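Local atomic coordinates of glucosamine--fructose-6-phosphate aminotransferase [isomerizing] (Francisella tularensis subsp. tularensis, PDB entry 3TBF), a protein that probably converts fructose-6-phosphate and glutamine to glucosamine-6-phosphate, the deposited chain being the C-terminal part, built of two sugar-isomerase (SIS) domains. Residues V180-K183 against S187-D190; E49-T54 against A175-V180; E77-V82 against G331-A336; D41-R46 against I149-K154; V106-S111 against T168-A173. All coordinates share one frame; numbering follows the deposited sequence.

In the fold
Contacts 1, 2, 4 and 5 gather around the first SIS domain; contact 3 joins it to the second. Helix 165-184 runs through contacts 1, 2 and 5. Contacts 1 and 2 share V180, and their centres lie 9 Å apart, with I181 CD1 3.3 Å from F51 CG. Contact 4 adjoins contact 2 through F51 CE1 and I149 CD1, 3.7 Å apart, and meets contact 5 where F151 CE1 reaches A173 CB at 3.4 Å. S187 OG of contact 1 lies 2.7 Å from A80 O of contact 3, a probable hydrogen bond. Contact 5 is the most central, at the C-terminal end of strand 103-109, where SIS domains commonly bind phosphosugars.

Contact 1 of 5, residues V180-K183 against S187-D190; sequences VIAK and SLTD
The turn that leaves helix 165-184 and leads into helix 190-201 is closed by A182 and S187, a helix-to-helix connection at the surface of the first SIS domain. S187 N donates to A182 O over 2.8 Å, approaching in the carbonyl plane with an N-H...O angle of 144°, so the bond is somewhat bent. It holds the start of 187-190 against the last turn of the helix.

Beside this polar link lies a small apolar one. The CB of A182 meets one branch of L188, with CD1 at 3.7 Å and CG slightly farther off; L188 also rests on I193 and Y196 of helix 190-201, so the leucine bridges the two helices. S187 turns its hydroxyl elsewhere, to A80 O at the end of helix 63-80, and this second bond gives the serine a hold on a third helix. T189 stands at the N-cap of the following helix.

On the exposed side, K183 and D190 set their side chains at about a right angle. K183 starts with CG anti to the backbone N (chi1 174°) and bends at its last torsion; the resulting salt bridge is long, with K183 NZ 3.7 Å from D190 OD1.

Contact 2 of 5, residues E49-T54 against A175-V180; sequences ELFEKT and AIFTLV
F51 reaches from helix 47-52 to F177 and V180 on helix 165-184, and its ring carries the whole of this buried contact. Its CB points toward the facing helix. From there CG lies anti to the carbonyl carbon (chi1 -67°), which sends the ring across to the other segment. Past CG the two sides of the ring have different neighbours. On one side CD2 lies 4.0 Å from V180 CG1, and CE2 approaches the same methyl to 3.9 Å. On the other side CE1 comes to 3.7 Å from F177 CE1, while CZ, at the far end, is 3.8 Å from that same F177 atom and somewhat farther from F177 CD1.

The two rings form an offset edge-to-face pair: F177 presents its edge to the face of F51, with centroids 5.6 Å apart and planes at 62°. F177 gets there by placing CG anti to its backbone N (chi1 171°), which carries the ring from a helix flank over to F51.

This is helix-to-helix packing within the three-layer alpha-beta-alpha sandwich of the SIS domain, with the central parallel sheet close by: L104 of strand 103-109 touches both F51 and F177. V180 sits one turn beyond F177 on the same helix, and its other neighbours include L40.

Behind F51, T54 OG1 donates to L50 O at 2.8 Å, tilted from the carbonyl plane. On the exposed flank K53 NZ pairs with E49 OE2 at 2.7 Å in a salt bridge.

Contact 3 of 5, residues E77-V82 against G331-A336; sequences EKYAKV and GHDFSA
K78 and Y79, near the end of helix 63-80 in the first SIS domain, meet D333 and F334, which lead into helix 335-355 of the second, so the contact belongs to the interface between the two domains. Its tight part is aromatic. F334 lies over one face of Y79, its CE2 3.7 Å above the centre of the ring, while CZ comes to 3.5 Å from Y79 CD2. The ring planes meet at 35°. K78 CG borders the other face of the tyrosine near its rim. T178 and Y196 also touch Y79, and A175 and W75 touch F334.

The polar side is less enclosed. K78, partly exposed, runs out extended with CG anti to its backbone N (chi1 174°), and its amine forms a salt bridge with D333 OD2 at 2.8 Å on the syn lone pair. D96 of the second subunit packs against K78. Y79 OH donates to the same oxygen from the anti side, 35° out of the carboxylate plane, at 2.7 Å. Two donors thus grip one oxygen, which would probably stabilise the charged carboxylate. A water completes the link, donating to Y79 OH at 3.1 Å and accepting from D333 N at 2.8 Å.

Contact 4 of 5, residues D41-R46 against I149-K154; sequences DSFDKR and IAFMTK
D44 and F43, neighbours in the loop between strand 37-38 and helix 47-52, make the first shell of contacts with strand 149-152, one through a carboxylate and the other through a ring. D44 OD2 accepts from A150 N at 3.3 Å, and the bond is long but nearly straight, with an N-H...O angle of 163°; the donor meets the oxygen nearly along its C-O axis. The same oxygen sits 3.4 Å from I149 CA and 3.5 Å from I149 CB.

F43 and F151 touch through CZ and CD2, 3.6 Å apart. F43 reaches the ring of F151 at its edge, near its plane, and the two planes stand at 71°. For F151, CG lies anti to the backbone N (chi1 -178°), which carries the ring out from the strand to F43.

Strand 149-152 is the outermost on its side of the five-stranded parallel sheet of the first SIS domain, as counted within this chain. Its backbone pairs with strand 129-136, I149 bonding to S132 and C134 and F151 to C134 and C136. The amide of A150 is thereby left for a side chain of the loop to meet.

Farther out, helix 165-184 backs both phenylalanines: V180 touches F43, while A173 and I176 lie against F151. I149 rests on A47, L50 and F51 of helix 47-52, and S42 OG bonds to S39 O within the loop.

Contact 5 of 5, residues V106-S111 against T168-A173; sequences VSISQS and TTQLVA
Strand 103-109 passes helix 165-184 with I108 and Q170 as the nearest pair, their CA atoms 7.7 Å apart, where the central parallel sheet of the first SIS domain meets a covering helix. I108 points its side chain toward the helix and Q170 points back at the strand. The methyl CG2 of I108 does the touching, anti to the backbone N while CG1 takes the place anti to the carbonyl carbon (chi1 -54°). It rests against the amide end of the glutamine, 3.6 Å from Q170 CD and 3.7 Å from Q170 OE1, with Q170 CG at 3.9 Å. The two side chains cross at a slant.

Q170 extends beyond CG and so spans the gap between the layers. Its OE1 accepts a hydrogen bond from S65 OG on helix 63-80, which fixes the amide beside the strand; S65 also packs on I108, whose other neighbours are I59 and A61 of the adjacent strand 56-61. A68 of helix 63-80 lies against Q170 as well.

Farther along the chain, S109 OG bonds to G112 N in the loop that follows strand 103-109. There the nitrogen of the Q170 amide approaches the backbone, Q170 NE2 lying 3.6 Å from Q110 N and 3.9 Å from S109 C.

Contact 1 of 5, residues V180-K183 against S187-D190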
# COMPACT_ATOMS: atom_id res chain seq x y z
N VAL A 180 -24.34 9.59 5.29
CA VAL A 180 -25.52 9.16 4.57
C VAL A 180 -25.76 7.66 4.63
O VAL A 180 -26.84 7.22 4.89
CB VAL A 180 -25.43 9.57 3.09
CG1 VAL A 180 -26.52 8.81 2.24
CG2 VAL A 180 -25.53 11.15 2.95
N ILE A 181 -24.71 6.88 4.43
CA ILE A 181 -24.78 5.42 4.49
C ILE A 181 -25.05 4.99 5.91
O ILE A 181 -25.85 4.10 6.15
CB ILE A 181 -23.46 4.76 3.99
CG1 ILE A 181 -23.27 5.10 2.53
CG2 ILE A 181 -23.52 3.21 4.10
CD1 ILE A 181 -24.51 4.73 1.64
N ALA A 182 -24.37 5.62 6.85
CA ALA A 182 -24.53 5.26 8.23
C ALA A 182 -25.97 5.38 8.65
O ALA A 182 -26.48 4.53 9.37
CB ALA A 182 -23.67 6.13 9.13
N LYS A 183 -26.61 6.45 8.22
CA LYS A 183 -27.98 6.72 8.63
C LYS A 183 -28.96 5.75 8.00
O LYS A 183 -29.86 5.24 8.64
CB LYS A 183 -28.34 8.12 8.18
CG LYS A 183 -29.78 8.52 8.39
CD LYS A 183 -29.81 10.00 8.35
CE LYS A 183 -31.21 10.58 8.17
NZ LYS A 183 -31.85 10.86 9.47
N SER A 187 -26.52 2.50 11.29
CA SER A 187 -25.25 2.25 11.98
C SER A 187 -25.01 3.31 13.05
O SER A 187 -24.20 3.08 13.96
CB SER A 187 -24.09 2.25 10.98
OG SER A 187 -24.45 1.58 9.77
N LEU A 188 -25.69 4.46 12.95
CA LEU A 188 -25.53 5.56 13.91
C LEU A 188 -26.89 6.15 14.36
O LEU A 188 -27.86 6.16 13.59
CB LEU A 188 -24.69 6.70 13.31
CG LEU A 188 -23.20 6.42 13.02
CD1 LEU A 188 -22.54 7.65 12.35
CD2 LEU A 188 -22.45 5.98 14.25
N THR A 189 -26.95 6.66 15.59
CA THR A 189 -28.20 7.32 16.06
C THR A 189 -28.32 8.71 15.44
O THR A 189 -27.34 9.29 15.03
CB THR A 189 -28.25 7.52 17.58
OG1 THR A 189 -27.35 8.57 17.96
CG2 THR A 189 -27.92 6.25 18.29
N ASP A 190 -29.53 9.25 15.40
CA ASP A 190 -29.75 10.52 14.73
C ASP A 190 -28.90 11.59 15.45
O ASP A 190 -28.40 12.51 14.87
CB ASP A 190 -31.24 10.85 14.67
CG ASP A 190 -32.04 9.98 13.65
OD1 ASP A 190 -31.44 9.29 12.78
OD2 ASP A 190 -33.29 9.99 13.70

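Contact 2 of 5, residues E49-T54 against A175-V180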
# COMPACT_ATOMS: atom_id res chain seq x y z
N GLU A 49 -32.04 3.50 -3.19
CA GLU A 49 -32.28 2.10 -3.47
C GLU A 49 -30.92 1.41 -3.60
O GLU A 49 -30.68 0.34 -3.08
CB GLU A 49 -33.11 1.97 -4.74
CG GLU A 49 -33.18 0.57 -5.34
CD GLU A 49 -33.09 0.58 -6.89
OE1 GLU A 49 -33.85 1.37 -7.53
OE2 GLU A 49 -32.27 -0.20 -7.46
N LEU A 50 -30.00 2.08 -4.26
CA LEU A 50 -28.67 1.56 -4.50
C LEU A 50 -27.87 1.39 -3.19
O LEU A 50 -27.09 0.45 -3.02
CB LEU A 50 -27.99 2.56 -5.41
CG LEU A 50 -26.86 2.10 -6.29
CD1 LEU A 50 -27.37 2.01 -7.75
CD2 LEU A 50 -25.74 3.12 -6.17
N PHE A 51 -28.07 2.30 -2.25
CA PHE A 51 -27.40 2.22 -0.98
C PHE A 51 -28.04 1.16 -0.07
O PHE A 51 -27.37 0.61 0.81
CB PHE A 51 -27.43 3.57 -0.26
CG PHE A 51 -26.61 4.67 -0.92
CD1 PHE A 51 -25.56 4.39 -1.78
CD2 PHE A 51 -26.88 6.00 -0.61
CE1 PHE A 51 -24.81 5.41 -2.34
CE2 PHE A 51 -26.12 7.03 -1.17
CZ PHE A 51 -25.08 6.73 -2.02
N GLU A 52 -29.33 0.90 -0.24
CA GLU A 52 -30.02 -0.12 0.56
C GLU A 52 -29.51 -1.48 0.16
O GLU A 52 -29.43 -2.36 0.98
CB GLU A 52 -31.53 -0.07 0.35
CG GLU A 52 -32.14 1.24 0.78
CD GLU A 52 -33.69 1.27 0.74
OE1 GLU A 52 -34.30 0.73 -0.23
OE2 GLU A 52 -34.28 1.88 1.67
N LYS A 53 -29.16 -1.64 -1.10
CA LYS A 53 -28.58 -2.90 -1.60
C LYS A 53 -27.07 -3.08 -1.34
O LYS A 53 -26.56 -4.16 -1.54
CB LYS A 53 -28.75 -2.98 -3.11
CG LYS A 53 -30.16 -2.94 -3.65
CD LYS A 53 -30.09 -2.83 -5.19
CE LYS A 53 -31.49 -2.84 -5.87
NZ LYS A 53 -31.41 -2.76 -7.38
N THR A 54 -26.37 -2.04 -0.94
CA THR A 54 -24.93 -2.06 -0.82
C THR A 54 -24.55 -2.79 0.41
O THR A 54 -25.09 -2.49 1.47
CB THR A 54 -24.37 -0.66 -0.73
OG1 THR A 54 -24.58 -0.01 -1.97
CG2 THR A 54 -22.87 -0.65 -0.35
N ALA A 175 -16.65 11.80 3.68
CA ALA A 175 -17.20 11.91 5.04
C ALA A 175 -18.70 12.05 5.02
O ALA A 175 -19.38 11.46 5.85
CB ALA A 175 -16.64 13.12 5.80
N ILE A 176 -19.21 12.86 4.10
CA ILE A 176 -20.64 13.05 3.97
C ILE A 176 -21.33 11.75 3.53
O ILE A 176 -22.29 11.34 4.13
CB ILE A 176 -20.96 14.18 2.96
CG1 ILE A 176 -20.63 15.52 3.59
CG2 ILE A 176 -22.43 14.13 2.48
CD1 ILE A 176 -20.49 16.60 2.53
N PHE A 177 -20.81 11.12 2.49
CA PHE A 177 -21.21 9.77 2.08
C PHE A 177 -21.19 8.76 3.25
O PHE A 177 -22.13 7.99 3.43
CB PHE A 177 -20.28 9.30 0.94
CG PHE A 177 -20.43 7.86 0.58
CD1 PHE A 177 -21.58 7.43 -0.00
CD2 PHE A 177 -19.43 6.96 0.82
CE1 PHE A 177 -21.75 6.10 -0.34
CE2 PHE A 177 -19.59 5.63 0.48
CZ PHE A 177 -20.76 5.21 -0.11
N THR A 178 -20.15 8.77 4.07
CA THR A 178 -20.13 7.90 5.24
C THR A 178 -21.35 8.12 6.08
O THR A 178 -21.98 7.15 6.47
CB THR A 178 -18.89 8.11 6.10
OG1 THR A 178 -17.76 7.68 5.36
CG2 THR A 178 -18.93 7.30 7.34
N LEU A 179 -21.71 9.39 6.34
CA LEU A 179 -22.85 9.64 7.24
C LEU A 179 -24.21 9.32 6.57
O LEU A 179 -25.12 8.79 7.20
CB LEU A 179 -22.82 11.06 7.79
CG LEU A 179 -21.56 11.44 8.57
CD1 LEU A 179 -21.52 12.95 8.93
CD2 LEU A 179 -21.41 10.66 9.84
N VAL A 180 -24.34 9.59 5.29
CA VAL A 180 -25.52 9.16 4.57
C VAL A 180 -25.76 7.66 4.63
O VAL A 180 -26.84 7.22 4.89
CB VAL A 180 -25.43 9.57 3.09
CG1 VAL A 180 -26.52 8.81 2.24
CG2 VAL A 180 -25.53 11.15 2.95

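Contact 3 of 5, residues E77-V82 against G331-A336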
# COMPACT_ATOMS: atom_id res chain seq x y z
N GLU A 77 -15.80 1.90 7.51
CA GLU A 77 -15.85 0.74 8.36
C GLU A 77 -16.24 1.07 9.78
O GLU A 77 -17.09 0.41 10.34
CB GLU A 77 -14.50 0.01 8.27
CG GLU A 77 -14.30 -0.59 6.87
CD GLU A 77 -13.60 -1.96 6.82
OE1 GLU A 77 -13.06 -2.42 7.87
OE2 GLU A 77 -13.63 -2.56 5.69
N LYS A 78 -15.67 2.12 10.34
CA LYS A 78 -15.89 2.47 11.72
C LYS A 78 -17.27 3.05 11.98
O LYS A 78 -17.90 2.67 12.96
CB LYS A 78 -14.83 3.50 12.17
CG LYS A 78 -15.06 4.05 13.57
CD LYS A 78 -13.81 4.80 14.11
CE LYS A 78 -14.11 5.36 15.49
NZ LYS A 78 -12.96 6.11 16.05
N TYR A 79 -17.72 4.01 11.15
CA TYR A 79 -18.96 4.72 11.36
C TYR A 79 -20.15 4.16 10.62
O TYR A 79 -21.19 4.02 11.20
CB TYR A 79 -18.80 6.20 10.99
CG TYR A 79 -17.91 6.95 11.92
CD1 TYR A 79 -18.36 7.41 13.15
CD2 TYR A 79 -16.59 7.18 11.60
CE1 TYR A 79 -17.52 8.10 14.04
CE2 TYR A 79 -15.74 7.85 12.48
CZ TYR A 79 -16.21 8.32 13.69
OH TYR A 79 -15.35 9.00 14.50
N ALA A 80 -20.02 3.86 9.34
CA ALA A 80 -21.12 3.20 8.60
C ALA A 80 -21.19 1.70 8.78
O ALA A 80 -22.18 1.08 8.42
CB ALA A 80 -21.02 3.51 7.15
N LYS A 81 -20.11 1.09 9.27
CA LYS A 81 -20.01 -0.34 9.42
C LYS A 81 -20.28 -1.14 8.15
O LYS A 81 -20.84 -2.24 8.20
CB LYS A 81 -20.92 -0.82 10.52
CG LYS A 81 -20.81 0.04 11.74
CD LYS A 81 -20.50 -0.71 12.97
CE LYS A 81 -19.74 0.20 13.94
NZ LYS A 81 -18.27 -0.17 14.20
N VAL A 82 -19.87 -0.62 7.01
CA VAL A 82 -19.92 -1.36 5.78
C VAL A 82 -18.49 -1.74 5.42
O VAL A 82 -17.60 -0.93 5.51
CB VAL A 82 -20.57 -0.54 4.70
CG1 VAL A 82 -20.71 -1.34 3.40
CG2 VAL A 82 -21.93 -0.12 5.20
N GLY A 331 -9.32 18.88 15.65
CA GLY A 331 -10.65 18.36 15.84
C GLY A 331 -10.55 16.87 15.98
O GLY A 331 -9.59 16.38 16.52
N HIS A 332 -11.52 16.14 15.44
CA HIS A 332 -11.62 14.70 15.67
C HIS A 332 -11.49 13.86 14.38
O HIS A 332 -10.75 14.23 13.47
CB HIS A 332 -12.91 14.42 16.47
CG HIS A 332 -12.97 15.17 17.77
ND1 HIS A 332 -11.98 15.09 18.73
CD2 HIS A 332 -13.90 16.03 18.26
CE1 HIS A 332 -12.30 15.86 19.75
NE2 HIS A 332 -13.46 16.44 19.49
N ASP A 333 -12.18 12.74 14.29
CA ASP A 333 -11.89 11.79 13.21
C ASP A 333 -12.20 12.32 11.85
O ASP A 333 -11.59 11.93 10.86
CB ASP A 333 -12.69 10.50 13.37
CG ASP A 333 -12.09 9.53 14.40
OD1 ASP A 333 -10.99 9.83 14.98
OD2 ASP A 333 -12.75 8.45 14.57
N PHE A 334 -13.21 13.17 11.78
CA PHE A 334 -13.64 13.60 10.47
C PHE A 334 -12.84 14.83 10.04
O PHE A 334 -12.39 14.92 8.88
CB PHE A 334 -15.13 13.82 10.41
CG PHE A 334 -15.92 12.56 10.35
CD1 PHE A 334 -15.92 11.79 9.22
CD2 PHE A 334 -16.70 12.16 11.39
CE1 PHE A 334 -16.69 10.61 9.14
CE2 PHE A 334 -17.48 11.03 11.30
CZ PHE A 334 -17.47 10.25 10.16
N SER A 335 -12.61 15.74 10.98
CA SER A 335 -11.94 16.96 10.64
C SER A 335 -10.45 16.84 10.56
O SER A 335 -9.83 17.43 9.68
CB SER A 335 -12.34 18.11 11.62
OG SER A 335 -11.97 17.85 12.97
N ALA A 336 -9.85 16.05 11.43
CA ALA A 336 -8.39 16.10 11.59
C ALA A 336 -7.66 15.65 10.36
O ALA A 336 -6.66 16.25 10.00
CB ALA A 336 -7.92 15.35 12.86
O HOH W 1 -14.82 12.05 15.04

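Contact 4 of 5, residues D41-R46 against I149-K154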
# COMPACT_ATOMS: atom_id res chain seq x y z
N ASP A 41 -32.19 13.47 0.14
CA ASP A 41 -32.90 14.19 -0.95
C ASP A 41 -32.01 15.05 -1.83
O ASP A 41 -32.41 15.41 -2.92
CB ASP A 41 -33.99 15.11 -0.39
CG ASP A 41 -35.08 14.34 0.36
OD1 ASP A 41 -35.26 13.12 0.09
OD2 ASP A 41 -35.75 14.96 1.24
N SER A 42 -30.82 15.40 -1.35
CA SER A 42 -29.87 16.15 -2.19
C SER A 42 -29.17 15.26 -3.22
O SER A 42 -28.56 15.77 -4.15
CB SER A 42 -28.82 16.83 -1.32
OG SER A 42 -27.83 15.88 -0.93
N PHE A 43 -29.22 13.94 -3.02
CA PHE A 43 -28.62 12.99 -3.95
C PHE A 43 -29.59 12.68 -5.08
O PHE A 43 -30.76 13.03 -5.03
CB PHE A 43 -28.27 11.67 -3.24
CG PHE A 43 -27.03 11.74 -2.40
CD1 PHE A 43 -27.03 12.44 -1.20
CD2 PHE A 43 -25.86 11.08 -2.80
CE1 PHE A 43 -25.88 12.51 -0.42
CE2 PHE A 43 -24.70 11.14 -2.02
CZ PHE A 43 -24.71 11.85 -0.83
N ASP A 44 -29.08 12.02 -6.11
CA ASP A 44 -29.93 11.54 -7.18
C ASP A 44 -30.96 10.61 -6.51
O ASP A 44 -30.73 10.15 -5.40
CB ASP A 44 -29.08 10.86 -8.25
CG ASP A 44 -27.83 11.71 -8.67
OD1 ASP A 44 -27.98 12.93 -8.92
OD2 ASP A 44 -26.70 11.17 -8.74
N LYS A 45 -32.12 10.37 -7.12
CA LYS A 45 -33.17 9.62 -6.38
C LYS A 45 -32.98 8.09 -6.40
O LYS A 45 -33.55 7.38 -5.58
CB LYS A 45 -34.62 10.07 -6.76
CG LYS A 45 -35.04 10.01 -8.25
CD LYS A 45 -35.80 8.70 -8.61
CE LYS A 45 -36.80 8.89 -9.78
NZ LYS A 45 -36.17 8.77 -11.15
N ARG A 46 -32.12 7.60 -7.30
CA ARG A 46 -31.76 6.17 -7.39
C ARG A 46 -30.81 5.81 -6.27
O ARG A 46 -30.72 4.66 -5.88
CB ARG A 46 -31.03 5.88 -8.70
CG ARG A 46 -31.75 6.34 -9.95
CD ARG A 46 -32.25 5.17 -10.75
NE ARG A 46 -33.29 5.52 -11.74
CZ ARG A 46 -33.54 4.74 -12.80
NH1 ARG A 46 -32.79 3.63 -12.93
NH2 ARG A 46 -34.50 5.05 -13.70
N ILE A 149 -24.61 7.17 -10.08
CA ILE A 149 -24.78 8.37 -9.29
C ILE A 149 -23.46 9.10 -9.12
O ILE A 149 -22.39 8.51 -9.12
CB ILE A 149 -25.45 8.04 -7.94
CG1 ILE A 149 -24.66 7.03 -7.12
CG2 ILE A 149 -26.81 7.39 -8.16
CD1 ILE A 149 -25.33 6.81 -5.75
N ALA A 150 -23.54 10.40 -8.97
CA ALA A 150 -22.37 11.23 -8.88
C ALA A 150 -22.54 12.17 -7.68
O ALA A 150 -23.49 12.89 -7.60
CB ALA A 150 -22.23 12.04 -10.13
N PHE A 151 -21.62 12.10 -6.74
CA PHE A 151 -21.48 13.10 -5.73
C PHE A 151 -20.40 14.09 -6.20
O PHE A 151 -19.24 13.71 -6.35
CB PHE A 151 -21.07 12.48 -4.42
CG PHE A 151 -20.97 13.46 -3.33
CD1 PHE A 151 -20.23 14.64 -3.50
CD2 PHE A 151 -21.63 13.27 -2.15
CE1 PHE A 151 -20.13 15.60 -2.49
CE2 PHE A 151 -21.56 14.26 -1.14
CZ PHE A 151 -20.79 15.41 -1.33
N MSE A 152 -20.79 15.36 -6.40
CA MSE A 152 -19.89 16.34 -6.94
C MSE A 152 -19.19 17.08 -5.79
O MSE A 152 -19.83 17.56 -4.89
CB MSE A 152 -20.67 17.36 -7.77
CG MSE A 152 -21.55 16.78 -8.88
SE MSE A 152 -20.51 15.61 -10.09
CE MSE A 152 -19.34 17.06 -10.78
N THR A 153 -17.88 17.18 -5.85
CA THR A 153 -17.13 18.08 -5.03
C THR A 153 -17.28 19.48 -5.63
O THR A 153 -17.71 19.63 -6.74
CB THR A 153 -15.65 17.68 -5.00
OG1 THR A 153 -15.15 17.62 -6.36
CG2 THR A 153 -15.47 16.31 -4.32
N LYS A 154 -16.98 20.52 -4.86
CA LYS A 154 -17.00 21.86 -5.39
C LYS A 154 -15.63 22.42 -5.21
O LYS A 154 -15.45 23.38 -4.47
CB LYS A 154 -17.93 22.75 -4.62
CG LYS A 154 -19.36 22.28 -4.47
CD LYS A 154 -19.88 21.65 -5.69
CE LYS A 154 -21.30 21.94 -5.84
NZ LYS A 154 -22.04 20.80 -6.37

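Contact 5 of 5, residues V106-S111 against T168-A173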
# COMPACT_ATOMS: atom_id res chain seq x y z
N VAL A 106 -17.22 2.45 -6.32
CA VAL A 106 -17.05 3.87 -6.09
C VAL A 106 -15.74 4.27 -6.73
O VAL A 106 -14.69 3.70 -6.42
CB VAL A 106 -16.96 4.17 -4.63
CG1 VAL A 106 -16.60 5.68 -4.39
CG2 VAL A 106 -18.23 3.79 -3.95
N SER A 107 -15.80 5.21 -7.67
CA SER A 107 -14.60 5.79 -8.22
C SER A 107 -14.40 7.24 -7.72
O SER A 107 -15.33 7.94 -7.32
CB SER A 107 -14.64 5.74 -9.73
OG SER A 107 -15.71 6.45 -10.24
N ILE A 108 -13.15 7.65 -7.62
CA ILE A 108 -12.86 8.99 -7.19
C ILE A 108 -11.98 9.62 -8.24
O ILE A 108 -10.97 9.05 -8.60
CB ILE A 108 -12.12 8.99 -5.87
CG1 ILE A 108 -12.88 8.17 -4.80
CG2 ILE A 108 -11.94 10.43 -5.39
CD1 ILE A 108 -12.12 7.99 -3.50
N SER A 109 -12.38 10.78 -8.74
CA SER A 109 -11.59 11.46 -9.76
C SER A 109 -11.89 12.94 -9.83
O SER A 109 -13.04 13.35 -9.89
CB SER A 109 -11.89 10.89 -11.10
OG SER A 109 -11.06 11.48 -12.06
N GLN A 110 -10.85 13.76 -9.88
CA GLN A 110 -11.04 15.19 -10.06
C GLN A 110 -11.63 15.46 -11.45
O GLN A 110 -12.67 16.04 -11.57
CB GLN A 110 -9.73 15.95 -9.88
CG GLN A 110 -9.91 17.49 -9.82
CD GLN A 110 -10.27 18.11 -11.15
OE1 GLN A 110 -9.62 17.84 -12.18
NE2 GLN A 110 -11.31 18.96 -11.16
N SER A 111 -10.93 15.02 -12.49
CA SER A 111 -11.29 15.34 -13.85
C SER A 111 -12.45 14.55 -14.38
O SER A 111 -13.08 14.97 -15.32
CB SER A 111 -10.08 15.03 -14.78
OG SER A 111 -9.80 13.65 -14.81
N THR A 168 -8.83 17.64 -0.40
CA THR A 168 -9.59 17.93 0.78
C THR A 168 -11.09 17.86 0.54
O THR A 168 -11.79 17.32 1.37
CB THR A 168 -9.17 19.24 1.41
OG1 THR A 168 -9.17 20.28 0.42
CG2 THR A 168 -7.80 19.07 2.07
N THR A 169 -11.56 18.35 -0.61
CA THR A 169 -12.96 18.21 -0.96
C THR A 169 -13.37 16.79 -1.26
O THR A 169 -14.54 16.40 -1.01
CB THR A 169 -13.37 19.12 -2.15
OG1 THR A 169 -12.67 18.76 -3.33
CG2 THR A 169 -13.12 20.58 -1.83
N GLN A 170 -12.44 15.97 -1.77
CA GLN A 170 -12.78 14.54 -1.91
C GLN A 170 -12.93 13.90 -0.55
O GLN A 170 -13.88 13.16 -0.33
CB GLN A 170 -11.79 13.80 -2.77
CG GLN A 170 -11.90 14.16 -4.24
CD GLN A 170 -10.65 13.77 -5.01
OE1 GLN A 170 -9.73 13.18 -4.45
NE2 GLN A 170 -10.63 14.06 -6.30
N LEU A 171 -12.05 14.22 0.38
CA LEU A 171 -12.22 13.77 1.75
C LEU A 171 -13.56 14.20 2.33
O LEU A 171 -14.30 13.42 2.87
CB LEU A 171 -11.11 14.32 2.62
CG LEU A 171 -9.82 13.52 2.98
CD1 LEU A 171 -9.66 12.18 2.34
CD2 LEU A 171 -8.59 14.37 2.77
N VAL A 172 -13.90 15.46 2.20
CA VAL A 172 -15.15 15.91 2.76
C VAL A 172 -16.34 15.17 2.12
O VAL A 172 -17.23 14.71 2.83
CB VAL A 172 -15.29 17.44 2.65
CG1 VAL A 172 -16.70 17.89 2.90
CG2 VAL A 172 -14.40 18.12 3.64
N ALA A 173 -16.35 15.02 0.79
CA ALA A 173 -17.44 14.29 0.15
C ALA A 173 -17.54 12.88 0.72
O ALA A 173 -18.64 12.36 0.94
CB ALA A 173 -17.24 14.26 -1.35